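Local coordinates for NRPS (Penicillium fellutanum, PDB 6NKI), which belongs to the nonribosomal peptide synthetase proteins and binds NADPH dihydro-nicotinamide-adenine-dinucleotide phosphate through a Rossmann-type domain of the male sterility protein family, at residues W270-A275 / P382-Q387; L328-D333 / R401-L406. All coordinates share one frame; numbering follows the deposited sequence.

Interaction 1 (W270-A275 / P382-Q387)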
loop_
_atom_site.group_PDB
_atom_site.type_symbol
_atom_site.label_atom_id
_atom_site.label_comp_id
_atom_site.label_asym_id
_atom_site.label_seq_id
_atom_site.Cartn_x
_atom_site.Cartn_y
_atom_site.Cartn_z
ATOM N N TRP A 270 10.399 15.503 7.630
ATOM C CA TRP A 270 9.753 14.225 7.375
ATOM C C TRP A 270 8.730 13.908 8.464
ATOM O O TRP A 270 9.000 14.094 9.657
ATOM C CB TRP A 270 10.787 13.098 7.300
ATOM C CG TRP A 270 10.127 11.844 6.959
ATOM C CD1 TRP A 270 9.628 10.922 7.826
ATOM C CD2 TRP A 270 9.869 11.353 5.656
ATOM N NE1 TRP A 270 9.055 9.889 7.142
ATOM C CE2 TRP A 270 9.199 10.123 5.803
ATOM C CE3 TRP A 270 10.137 11.830 4.370
ATOM C CZ2 TRP A 270 8.801 9.362 4.714
ATOM C CZ3 TRP A 270 9.737 11.069 3.286
ATOM C CH2 TRP A 270 9.072 9.856 3.469
ATOM N N LEU A 271 7.572 13.404 8.040
ATOM C CA LEU A 271 6.448 13.054 8.904
ATOM C C LEU A 271 6.188 11.547 8.814
ATOM O O LEU A 271 5.896 11.026 7.729
ATOM C CB LEU A 271 5.190 13.820 8.483
ATOM C CG LEU A 271 3.906 13.679 9.309
ATOM C CD1 LEU A 271 4.061 14.445 10.622
ATOM C CD2 LEU A 271 2.641 14.106 8.555
ATOM N N PHE A 272 6.248 10.854 9.955
ATOM C CA PHE A 272 6.024 9.406 9.984
ATOM C C PHE A 272 4.535 9.117 10.111
ATOM O O PHE A 272 3.978 9.158 11.210
ATOM C CB PHE A 272 6.797 8.746 11.123
ATOM C CG PHE A 272 8.297 8.765 10.942
ATOM C CD1 PHE A 272 8.915 7.886 10.047
ATOM C CD2 PHE A 272 9.093 9.623 11.702
ATOM C CE1 PHE A 272 10.280 7.892 9.883
ATOM C CE2 PHE A 272 10.468 9.624 11.543
ATOM C CZ PHE A 272 11.058 8.756 10.620
ATOM N N VAL A 273 3.900 8.760 9.003
ATOM C CA VAL A 273 2.488 8.401 9.004
ATOM C C VAL A 273 2.240 7.255 8.004
ATOM O O VAL A 273 2.900 7.156 6.959
ATOM C CB VAL A 273 1.629 9.666 8.725
ATOM C CG1 VAL A 273 1.972 10.245 7.381
ATOM C CG2 VAL A 273 0.159 9.368 8.759
ATOM N N ALA A 274 1.280 6.390 8.344
ATOM C CA ALA A 274 1.022 5.159 7.606
ATOM C C ALA A 274 -0.446 4.780 7.727
ATOM O O ALA A 274 -1.109 5.108 8.711
ATOM C CB ALA A 274 1.890 3.993 8.087
ATOM N N ALA A 275 -0.968 4.151 6.695
ATOM C CA ALA A 275 -2.315 3.671 6.856
ATOM C C ALA A 275 -2.270 2.499 7.823
ATOM O O ALA A 275 -1.239 1.836 7.975
ATOM C CB ALA A 275 -2.922 3.259 5.522
ATOM N N PRO A 382 14.719 6.795 11.711
ATOM C CA PRO A 382 15.008 6.073 10.460
ATOM C C PRO A 382 14.353 6.707 9.237
ATOM O O PRO A 382 13.535 6.085 8.550
ATOM C CB PRO A 382 14.430 4.680 10.749
ATOM C CG PRO A 382 13.260 4.961 11.607
ATOM C CD PRO A 382 13.711 6.084 12.515
ATOM N N VAL A 383 14.719 7.949 8.946
ATOM C CA VAL A 383 14.080 8.625 7.812
ATOM C C VAL A 383 14.495 7.922 6.518
ATOM O O VAL A 383 15.703 7.715 6.287
ATOM C CB VAL A 383 14.437 10.125 7.801
ATOM C CG1 VAL A 383 15.933 10.353 7.586
ATOM C CG2 VAL A 383 13.615 10.876 6.772
ATOM N N PRO A 384 13.550 7.469 5.695
ATOM C CA PRO A 384 13.909 6.746 4.461
ATOM C C PRO A 384 14.610 7.641 3.459
ATOM O O PRO A 384 14.051 8.636 2.995
ATOM C CB PRO A 384 12.559 6.251 3.929
ATOM C CG PRO A 384 11.552 7.106 4.564
ATOM C CD PRO A 384 12.099 7.449 5.923
ATOM N N ILE A 385 15.857 7.275 3.135
ATOM C CA ILE A 385 16.632 7.956 2.103
ATOM C C ILE A 385 15.868 7.980 0.786
ATOM O O ILE A 385 15.886 8.976 0.051
ATOM C CB ILE A 385 18.009 7.276 1.961
ATOM C CG1 ILE A 385 18.875 7.979 0.915
ATOM C CG2 ILE A 385 17.860 5.781 1.688
ATOM C CD1 ILE A 385 20.335 7.539 0.935
ATOM N N TYR A 386 15.178 6.887 0.477
ATOM C CA TYR A 386 14.321 6.777 -0.690
ATOM C C TYR A 386 13.072 6.015 -0.287
ATOM O O TYR A 386 13.141 5.088 0.526
ATOM C CB TYR A 386 15.044 6.072 -1.847
ATOM C CG TYR A 386 14.197 5.812 -3.087
ATOM C CD1 TYR A 386 13.833 6.846 -3.947
ATOM C CD2 TYR A 386 13.796 4.518 -3.413
ATOM C CE1 TYR A 386 13.071 6.599 -5.088
ATOM C CE2 TYR A 386 13.039 4.258 -4.550
ATOM C CZ TYR A 386 12.679 5.300 -5.385
ATOM O OH TYR A 386 11.927 5.039 -6.512
ATOM N N GLN A 387 11.930 6.420 -0.844
ATOM C CA GLN A 387 10.665 5.801 -0.525
ATOM C C GLN A 387 9.903 5.621 -1.838
ATOM O O GLN A 387 9.703 6.610 -2.574
ATOM C CB GLN A 387 9.817 6.613 0.455
ATOM C CG GLN A 387 8.569 5.854 0.845
ATOM C CD GLN A 387 7.529 6.721 1.498
ATOM O OE1 GLN A 387 7.587 7.932 1.396
ATOM N NE2 GLN A 387 6.589 6.108 2.205
#
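W270 lays one face of its indole against V383 and P384. Methyl CG2 of V383 lies over the face near the rim, where the ring joins CB, 3.6 Å from W270 CG, and makes a CH-pi contact over the five-membered ring, 29° off its normal. P384 comes to the same face and crosses the indole at about a right angle: its CD lies 4.3 Å from the centroid of the five-membered ring, a second CH-pi contact, while its CG stands above the rim of the benzo ring, 3.6 Å from W270 CZ2. CB of W270 points toward the loop, and chi1 of -176° sets CG anti to the backbone N. The side-chain amide of Q387 meets the outer rim of the indole near CH2, its plane turned 61° from that of the ring. Beside W270, F272 packs its ring tip against P382, CZ to CD 4.2 Å, and the carbonyl O of P382 lies at the ring edge, 4.0 Å from CE1. The two aromatic residues also touch each other, W270 CD1 standing 3.6 Å above the centre of the F272 ring. L169 and L381 add to the packing round F272, and a backbone hydrogen bond joins W270 to V375. The arrangement is proline-aromatic packing of a loop on the start of strand 270-275, the central strand of a small mixed sheet beside the Rossmann-type core.

Interaction 2 (L328-D333 / R401-L406)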
loop_
_atom_site.group_PDB
_atom_site.type_symbol
_atom_site.label_atom_id
_atom_site.label_comp_id
_atom_site.label_asym_id
_atom_site.label_seq_id
_atom_site.Cartn_x
_atom_site.Cartn_y
_atom_site.Cartn_z
ATOM N N LEU A 328 -5.763 20.039 -0.569
ATOM C CA LEU A 328 -6.457 19.410 -1.685
ATOM C C LEU A 328 -7.758 18.751 -1.240
ATOM O O LEU A 328 -8.768 18.809 -1.951
ATOM C CB LEU A 328 -5.541 18.387 -2.350
ATOM C CG LEU A 328 -5.920 17.842 -3.736
ATOM C CD1 LEU A 328 -4.646 17.499 -4.484
ATOM C CD2 LEU A 328 -6.859 16.627 -3.686
ATOM N N GLY A 329 -7.746 18.113 -0.063
ATOM C CA GLY A 329 -8.948 17.477 0.447
ATOM C C GLY A 329 -9.913 18.463 1.075
ATOM O O GLY A 329 -11.132 18.354 0.895
ATOM N N LEU A 330 -9.388 19.440 1.828
ATOM C CA LEU A 330 -10.261 20.498 2.330
ATOM C C LEU A 330 -10.873 21.300 1.185
ATOM O O LEU A 330 -11.928 21.929 1.348
ATOM C CB LEU A 330 -9.492 21.431 3.274
ATOM C CG LEU A 330 -8.947 20.980 4.641
ATOM C CD1 LEU A 330 -8.179 22.115 5.311
ATOM C CD2 LEU A 330 -10.050 20.466 5.552
ATOM N N GLY A 331 -10.237 21.285 0.019
ATOM C CA GLY A 331 -10.749 22.050 -1.093
ATOM C C GLY A 331 -10.585 23.541 -0.948
ATOM O O GLY A 331 -11.355 24.303 -1.545
ATOM N N ARG A 332 -9.600 23.981 -0.174
ATOM C CA ARG A 332 -9.390 25.397 0.061
ATOM C C ARG A 332 -7.938 25.587 0.465
ATOM O O ARG A 332 -7.295 24.672 0.979
ATOM C CB ARG A 332 -10.331 25.930 1.148
ATOM C CG ARG A 332 -9.928 25.519 2.549
ATOM C CD ARG A 332 -10.993 25.877 3.567
ATOM N NE ARG A 332 -10.489 25.751 4.930
ATOM C CZ ARG A 332 -11.236 25.882 6.016
ATOM N NH1 ARG A 332 -12.538 26.099 5.902
ATOM N NH2 ARG A 332 -10.688 25.767 7.212
ATOM N N ASP A 333 -7.433 26.788 0.243
ATOM C CA ASP A 333 -6.047 27.068 0.579
ATOM C C ASP A 333 -5.921 27.631 1.986
ATOM O O ASP A 333 -6.823 28.302 2.498
ATOM C CB ASP A 333 -5.418 28.011 -0.445
ATOM C CG ASP A 333 -5.200 27.331 -1.780
ATOM O OD1 ASP A 333 -5.056 26.078 -1.792
ATOM O OD2 ASP A 333 -5.165 28.038 -2.816
ATOM N N ARG A 401 -8.041 11.870 1.600
ATOM C CA ARG A 401 -9.395 11.387 1.849
ATOM C C ARG A 401 -9.844 11.738 3.268
ATOM O O ARG A 401 -11.047 11.883 3.525
ATOM C CB ARG A 401 -9.494 9.873 1.628
ATOM C CG ARG A 401 -9.075 9.318 0.275
ATOM C CD ARG A 401 -9.887 9.887 -0.873
ATOM N NE ARG A 401 -11.328 9.700 -0.713
ATOM C CZ ARG A 401 -11.988 8.593 -1.040
ATOM N NH1 ARG A 401 -11.335 7.548 -1.538
ATOM N NH2 ARG A 401 -13.302 8.532 -0.861
ATOM N N ASN A 402 -8.900 11.886 4.196
ATOM C CA ASN A 402 -9.267 12.227 5.564
ATOM C C ASN A 402 -9.565 13.724 5.696
ATOM O O ASN A 402 -10.561 14.117 6.318
ATOM C CB ASN A 402 -8.154 11.792 6.532
ATOM C CG ASN A 402 -8.055 10.252 6.696
ATOM O OD1 ASN A 402 -9.062 9.563 6.832
ATOM N ND2 ASN A 402 -6.833 9.729 6.686
ATOM N N ALA A 403 -8.735 14.568 5.091
ATOM C CA ALA A 403 -8.998 16.000 5.119
ATOM C C ALA A 403 -10.303 16.354 4.413
ATOM O O ALA A 403 -10.941 17.353 4.754
ATOM C CB ALA A 403 -7.823 16.745 4.487
ATOM N N GLU A 404 -10.695 15.572 3.406
ATOM C CA GLU A 404 -12.005 15.726 2.779
ATOM C C GLU A 404 -13.135 15.253 3.691
ATOM O O GLU A 404 -14.275 15.704 3.546
ATOM C CB GLU A 404 -12.032 14.964 1.454
ATOM C CG GLU A 404 -13.381 14.997 0.735
ATOM C CD GLU A 404 -13.351 14.392 -0.665
ATOM O OE1 GLU A 404 -12.277 13.930 -1.107
ATOM O OE2 GLU A 404 -14.414 14.393 -1.327
ATOM N N TYR A 405 -12.849 14.348 4.628
ATOM C CA TYR A 405 -13.870 13.936 5.586
ATOM C C TYR A 405 -14.152 15.038 6.594
ATOM O O TYR A 405 -15.308 15.424 6.806
ATOM C CB TYR A 405 -13.449 12.666 6.324
ATOM C CG TYR A 405 -14.367 12.343 7.485
ATOM C CD1 TYR A 405 -15.623 11.801 7.273
ATOM C CD2 TYR A 405 -13.983 12.608 8.794
ATOM C CE1 TYR A 405 -16.467 11.515 8.328
ATOM C CE2 TYR A 405 -14.821 12.324 9.857
ATOM C CZ TYR A 405 -16.064 11.776 9.618
ATOM O OH TYR A 405 -16.913 11.485 10.667
ATOM N N LEU A 406 -13.105 15.516 7.270
ATOM C CA LEU A 406 -13.285 16.599 8.225
ATOM C C LEU A 406 -14.011 17.768 7.569
ATOM O O LEU A 406 -15.033 18.249 8.078
ATOM C CB LEU A 406 -11.928 17.026 8.793
ATOM C CG LEU A 406 -11.238 15.967 9.674
ATOM C CD1 LEU A 406 -9.842 16.408 10.112
ATOM C CD2 LEU A 406 -12.090 15.603 10.882
#
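G329 and E404 bring two helices into close backbone contact, where the C-terminal end of helix 319-330 meets the later turns of helix 389-410, well away from the centre of the chain. The CA atoms of G329 and E404 are 4.2 Å apart. G329, with no side chain, faces helix 389-410, and the backbones approach directly, G329 C lying 4.0 Å from A403 C. The carbonyl O of G329 faces E404 CA at 3.3 Å in a CA-H...O contact, with an angle of 132° at the hydrogen, and E404 CB lies beside the same oxygen at 3.6 Å. L330 closes the neighbouring side. L330 CB is directed away from helix 389-410, yet methyl CD2 lies 3.3 Å from A403 O, and CG approaches A403 CB at 4.4 Å. Around this pair, I326 packs on A403, and E404 touches N45 of the second subunit; L330 also packs on A407 of helix 389-410 and on M257 of helix 248-259. R332, just past the helix end, forms a salt bridge with E410. Within itself the contact rests on van der Waals packing, with G329 and A403 as the small residues at its middle and one CA-H...O contact, consistent with a contact held by close packing, with no conventional hydrogen bond between the two segments.

Overall arrangement
From the N terminus the chain first builds most of the parallel Rossmann-type sheet, then reaches strand 270-275, the first segment of interaction 1. It continues through helix 276-288 and helix 319-330, whose end opens interaction 2. Returning as the loop 382-387, it closes interaction 1 across 106 intervening residues; helix 389-410, which follows almost at once, closes interaction 2 across 67. The segments alternate, so the two closures cross rather than nest. Their centres are 22 Å apart and their nearest atoms about 7 Å apart, without touching. Interaction 1 ties the loop before the last helix to the small mixed sheet, and interaction 2 ties that helix to the end of helix 319-330.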